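Local coordinates for AOC_like domain-containing protein (Frankia sp. Cc1.17, PDB 7DVI), which catalyses exo-selective intermolecular Diels-Alder reactions on non-natural substrates and is built on an allene oxide cyclase-like beta barrel, at residues F105-K109 and N110-V114; D89-R93 and D94-H98. All coordinates share one frame; numbering follows the deposited sequence.

Interaction 1. Residues F105-K109 and N110-V114; sequences FNDVK and NGVWV. With EDO (1,2-ethanediol), chain L.
Asp107 and Val112 meet in a local helix-ending contact, where the short helix 105-109 stops and the chain turns back to enter strand 114-121 of the barrel. Backbone bonds do most of the joining. Asn110 N reaches back to Asn106 O at 2.9 Å, and beyond it the chain closes in a Schellman motif, with Val112 N bonded to Asp107 O at 2.9 Å and Gly111 N to Val108 O at 3.2 Å. Gly111 is the C-prime residue and takes the positive phi of 65° that reverses the chain. The reversal lays Val112 against Asp107, whose CB lies 3.8 Å from Val112 CB, while Val112 CG1 and CG2 lean on the carboxylate. Asp107 CB also touches Val114 CG1, at 3.7 Å. That methyl, anti to the carbonyl carbon (chi1 -59°), also meets Val108 CG2, the two valines crossing at about a right angle, and Trp134 of strand 129-135 packs on both of them. Each Asp107 oxygen accepts from one water: OD1 from a water shared with Asn110 OD1, OD2 from one that also donates to Trp113 O. Were Asp107 replaced by an alanine, both waters would probably lose their carboxylate acceptor and the methyls of Val112 would be uncovered. Asn110 turns its amide to an ethanediol, with ND2 donating to O1 at 2.7 Å and OD1 accepting from O2.

Interaction 2. Residues D89-R93 and D94-H98; sequences DLFLR and DGIIH. With EDO (1,2-ethanediol), chain I; EDO (1,2-ethanediol), chain H.
The imidazole of His98 receives Asp89 at its edge: ND1 donates to Asp89 OD1 at 2.8 Å, with the oxygen close to the ring plane. The carboxylate is turned 35° from the ring, and ND1 meets OD1 from above the carboxylate plane. With CG anti to the backbone N (chi1 176°), His98 carries its ring to this meeting. The Phe91 ring is approached obliquely by Ile96, CD1 to CD1 3.7 Å, and by C2 of an ethanediol. Both pairs are non-hydrogen-bonded pairs on one face of the antiparallel hairpin formed by strands 82-92 and 95-104. On the other face Leu90 CD1 touches Ile97 CG2 at 4.0 Å, and Leu92 CD1 approaches Ile97 CD1, with Ile147 of strand 143-150 against Leu92 and Ile97. Leu90 and Ile97 exchange two backbone bonds of 2.9 Å, N to O in each direction. A type I turn from Leu92 to Gly95 closes the hairpin; the backbone angles of Gly95 would jam a side chain against the preceding carbonyl oxygen. Asp94 sends OD1 to Tyr125 and OD2 to His25 and a second ethanediol. With ND1 held by Asp89 and NE2 hydrogen-bonded to Glu100, the His98 ring has both nitrogens engaged, an arrangement that would fix its rotation and probably stabilise a positive charge on it.

In the fold
Strand 95-104 connects the two contacts: it leaves the turn of interaction 2 and runs into helix 105-109, where interaction 1 begins. The hairpin and the helix end lie on opposite sides of the chain's centre, each centred about 12 Å from it, with about 24 Å between their own centres and about 11 Å between nearest atoms. They share no direct contact. Strand 82-92 also spans both regions, since Tyr86 touches Val108 and the strand's last residues belong to the hairpin. Ethanediol, probably from the crystallisation liquor, binds beside each contact, but these molecules alone do not locate the Diels-Alderase active site.

Interaction 1. Residues F105-K109 and N110-V114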
# COMPACT_ATOMS: atom_id res chain seq x y z
N PHE A 105 13.68 -2.86 5.15
CA PHE A 105 14.35 -3.30 6.40
C PHE A 105 15.68 -2.53 6.65
O PHE A 105 16.04 -2.32 7.83
CB PHE A 105 14.48 -4.81 6.43
CG PHE A 105 14.64 -5.39 7.80
CD1 PHE A 105 13.60 -5.36 8.72
CD2 PHE A 105 15.83 -5.99 8.17
CE1 PHE A 105 13.74 -5.93 9.97
CE2 PHE A 105 15.97 -6.56 9.43
CZ PHE A 105 14.94 -6.51 10.33
N ASN A 106 16.30 -2.01 5.60
CA ASN A 106 17.55 -1.21 5.70
C ASN A 106 17.21 0.12 6.36
O ASN A 106 17.94 0.49 7.29
CB ASN A 106 18.24 -1.07 4.35
CG ASN A 106 18.79 -2.40 3.87
OD1 ASN A 106 19.16 -3.23 4.69
ND2 ASN A 106 18.82 -2.62 2.57
N ASP A 107 16.10 0.75 5.94
CA ASP A 107 15.59 2.01 6.53
C ASP A 107 15.29 1.76 8.00
O ASP A 107 15.68 2.57 8.87
CB ASP A 107 14.35 2.49 5.77
CG ASP A 107 14.67 3.27 4.52
OD1 ASP A 107 15.87 3.47 4.28
OD2 ASP A 107 13.73 3.70 3.83
N VAL A 108 14.67 0.62 8.30
CA VAL A 108 14.36 0.24 9.69
C VAL A 108 15.66 0.26 10.51
O VAL A 108 15.73 1.00 11.52
CB VAL A 108 13.67 -1.12 9.79
CG1 VAL A 108 13.50 -1.53 11.24
CG2 VAL A 108 12.33 -1.13 9.06
N LYS A 109 16.62 -0.56 10.12
CA LYS A 109 17.90 -0.73 10.87
C LYS A 109 18.65 0.61 10.99
O LYS A 109 19.27 0.82 12.03
CB LYS A 109 18.75 -1.78 10.18
CG LYS A 109 18.16 -3.17 10.29
CD LYS A 109 19.08 -4.27 9.87
CE LYS A 109 19.43 -4.27 8.41
NZ LYS A 109 20.49 -5.26 8.13
N ASN A 110 18.60 1.46 9.97
CA ASN A 110 19.35 2.74 9.91
C ASN A 110 18.61 3.89 10.61
O ASN A 110 19.02 5.05 10.38
CB ASN A 110 19.67 3.11 8.46
CG ASN A 110 20.66 2.16 7.81
OD1 ASN A 110 20.67 2.01 6.58
ND2 ASN A 110 21.43 1.46 8.62
N GLY A 111 17.53 3.64 11.38
CA GLY A 111 16.80 4.73 12.08
C GLY A 111 16.13 5.72 11.13
O GLY A 111 15.83 6.87 11.54
N VAL A 112 15.83 5.31 9.90
CA VAL A 112 15.00 6.12 8.97
C VAL A 112 13.54 5.89 9.35
O VAL A 112 13.18 4.74 9.71
CB VAL A 112 15.26 5.74 7.50
CG1 VAL A 112 14.36 6.51 6.54
CG2 VAL A 112 16.73 5.93 7.14
N TRP A 113 12.75 6.95 9.25
CA TRP A 113 11.27 6.88 9.33
C TRP A 113 10.75 5.86 8.31
O TRP A 113 11.02 6.00 7.09
CB TRP A 113 10.65 8.25 9.09
CG TRP A 113 10.61 9.12 10.31
CD1 TRP A 113 11.37 10.23 10.53
CD2 TRP A 113 9.72 9.03 11.44
NE1 TRP A 113 11.04 10.81 11.73
CE2 TRP A 113 10.03 10.10 12.31
CE3 TRP A 113 8.72 8.13 11.82
CZ2 TRP A 113 9.36 10.31 13.52
CZ3 TRP A 113 8.04 8.34 13.01
CH2 TRP A 113 8.38 9.40 13.86
N VAL A 114 9.98 4.89 8.79
CA VAL A 114 9.21 4.00 7.89
C VAL A 114 7.73 4.16 8.22
O VAL A 114 7.39 4.72 9.28
CB VAL A 114 9.69 2.55 8.03
CG1 VAL A 114 11.18 2.41 7.68
CG2 VAL A 114 9.40 1.96 9.40
C1 EDO L . 21.60 -1.92 6.82
O1 EDO L . 22.11 -0.96 7.73
C2 EDO L . 22.19 -1.71 5.50
O2 EDO L . 22.48 -0.34 5.29
O HOH W 1 11.59 4.61 4.71
O HOH W 2 18.47 3.31 4.80
O HOH W 3 14.05 3.15 11.69

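Interaction 2. Residues D89-R93 and D94-H98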
# COMPACT_ATOMS: atom_id res chain seq x y z
N ASP A 89 -2.72 -4.43 14.23
CA ASP A 89 -3.94 -3.78 14.79
C ASP A 89 -3.55 -3.01 16.06
O ASP A 89 -2.94 -3.62 16.96
CB ASP A 89 -4.99 -4.84 14.99
CG ASP A 89 -5.30 -5.56 13.69
OD1 ASP A 89 -5.83 -4.90 12.80
OD2 ASP A 89 -4.95 -6.76 13.59
N LEU A 90 -3.91 -1.73 16.10
CA LEU A 90 -3.67 -0.79 17.22
C LEU A 90 -5.00 -0.58 17.96
O LEU A 90 -6.03 -0.27 17.29
CB LEU A 90 -3.10 0.50 16.65
CG LEU A 90 -1.80 0.31 15.86
CD1 LEU A 90 -2.06 0.33 14.36
CD2 LEU A 90 -0.77 1.38 16.21
N PHE A 91 -4.99 -0.91 19.25
CA PHE A 91 -6.15 -0.78 20.17
C PHE A 91 -5.81 0.38 21.11
O PHE A 91 -4.92 0.23 21.95
CB PHE A 91 -6.32 -2.12 20.88
CG PHE A 91 -6.78 -3.21 19.96
CD1 PHE A 91 -8.12 -3.44 19.73
CD2 PHE A 91 -5.84 -4.00 19.29
CE1 PHE A 91 -8.55 -4.44 18.88
CE2 PHE A 91 -6.25 -5.03 18.46
CZ PHE A 91 -7.60 -5.23 18.23
N LEU A 92 -6.32 1.56 20.79
CA LEU A 92 -5.99 2.81 21.50
C LEU A 92 -7.17 3.29 22.37
O LEU A 92 -8.30 2.78 22.22
CB LEU A 92 -5.57 3.87 20.49
CG LEU A 92 -4.56 3.41 19.44
CD1 LEU A 92 -4.18 4.54 18.54
CD2 LEU A 92 -3.31 2.84 20.09
N ARG A 93 -6.87 4.22 23.30
CA ARG A 93 -7.85 4.77 24.27
C ARG A 93 -9.03 5.37 23.47
O ARG A 93 -10.16 5.17 23.88
CB ARG A 93 -7.13 5.70 25.28
CG ARG A 93 -6.52 6.99 24.73
CD ARG A 93 -5.65 7.77 25.73
NE ARG A 93 -5.07 9.00 25.17
CZ ARG A 93 -3.84 9.45 25.42
NH1 ARG A 93 -3.41 10.55 24.83
NH2 ARG A 93 -3.04 8.78 26.21
N ASP A 94 -8.76 5.99 22.32
CA ASP A 94 -9.76 6.73 21.51
C ASP A 94 -10.24 5.95 20.25
O ASP A 94 -11.05 6.49 19.50
CB ASP A 94 -9.19 8.11 21.18
CG ASP A 94 -7.89 8.08 20.38
OD1 ASP A 94 -7.35 6.97 20.10
OD2 ASP A 94 -7.42 9.15 20.06
N GLY A 95 -9.83 4.70 20.03
CA GLY A 95 -10.36 3.91 18.90
C GLY A 95 -9.38 2.82 18.43
O GLY A 95 -8.44 2.48 19.17
N ILE A 96 -9.72 2.20 17.30
CA ILE A 96 -9.01 0.98 16.78
C ILE A 96 -8.62 1.28 15.35
O ILE A 96 -9.41 1.92 14.66
CB ILE A 96 -9.86 -0.30 16.89
CG1 ILE A 96 -10.19 -0.62 18.35
CG2 ILE A 96 -9.18 -1.51 16.21
CD1 ILE A 96 -11.19 -1.75 18.53
N ILE A 97 -7.40 0.87 14.97
CA ILE A 97 -6.79 1.13 13.63
C ILE A 97 -6.19 -0.19 13.11
O ILE A 97 -5.55 -0.92 13.91
CB ILE A 97 -5.71 2.22 13.72
CG1 ILE A 97 -6.29 3.56 14.17
CG2 ILE A 97 -4.95 2.35 12.39
CD1 ILE A 97 -5.24 4.54 14.61
N HIS A 98 -6.44 -0.48 11.84
CA HIS A 98 -5.71 -1.55 11.10
C HIS A 98 -4.68 -0.88 10.20
O HIS A 98 -5.02 0.05 9.45
CB HIS A 98 -6.64 -2.48 10.32
CG HIS A 98 -5.86 -3.46 9.54
ND1 HIS A 98 -5.13 -4.43 10.16
CD2 HIS A 98 -5.56 -3.53 8.21
CE1 HIS A 98 -4.45 -5.12 9.25
NE2 HIS A 98 -4.70 -4.58 8.04
C1 EDO I . -9.18 -0.62 22.92
O1 EDO I . -9.78 0.07 21.85
C2 EDO I . -9.78 -1.94 23.21
O2 EDO I . -11.08 -2.07 22.69
C1 EDO H . -7.12 13.14 20.48
O1 EDO H . -6.27 13.25 21.59
C2 EDO H . -8.23 12.18 20.65
O2 EDO H . -8.04 11.26 21.69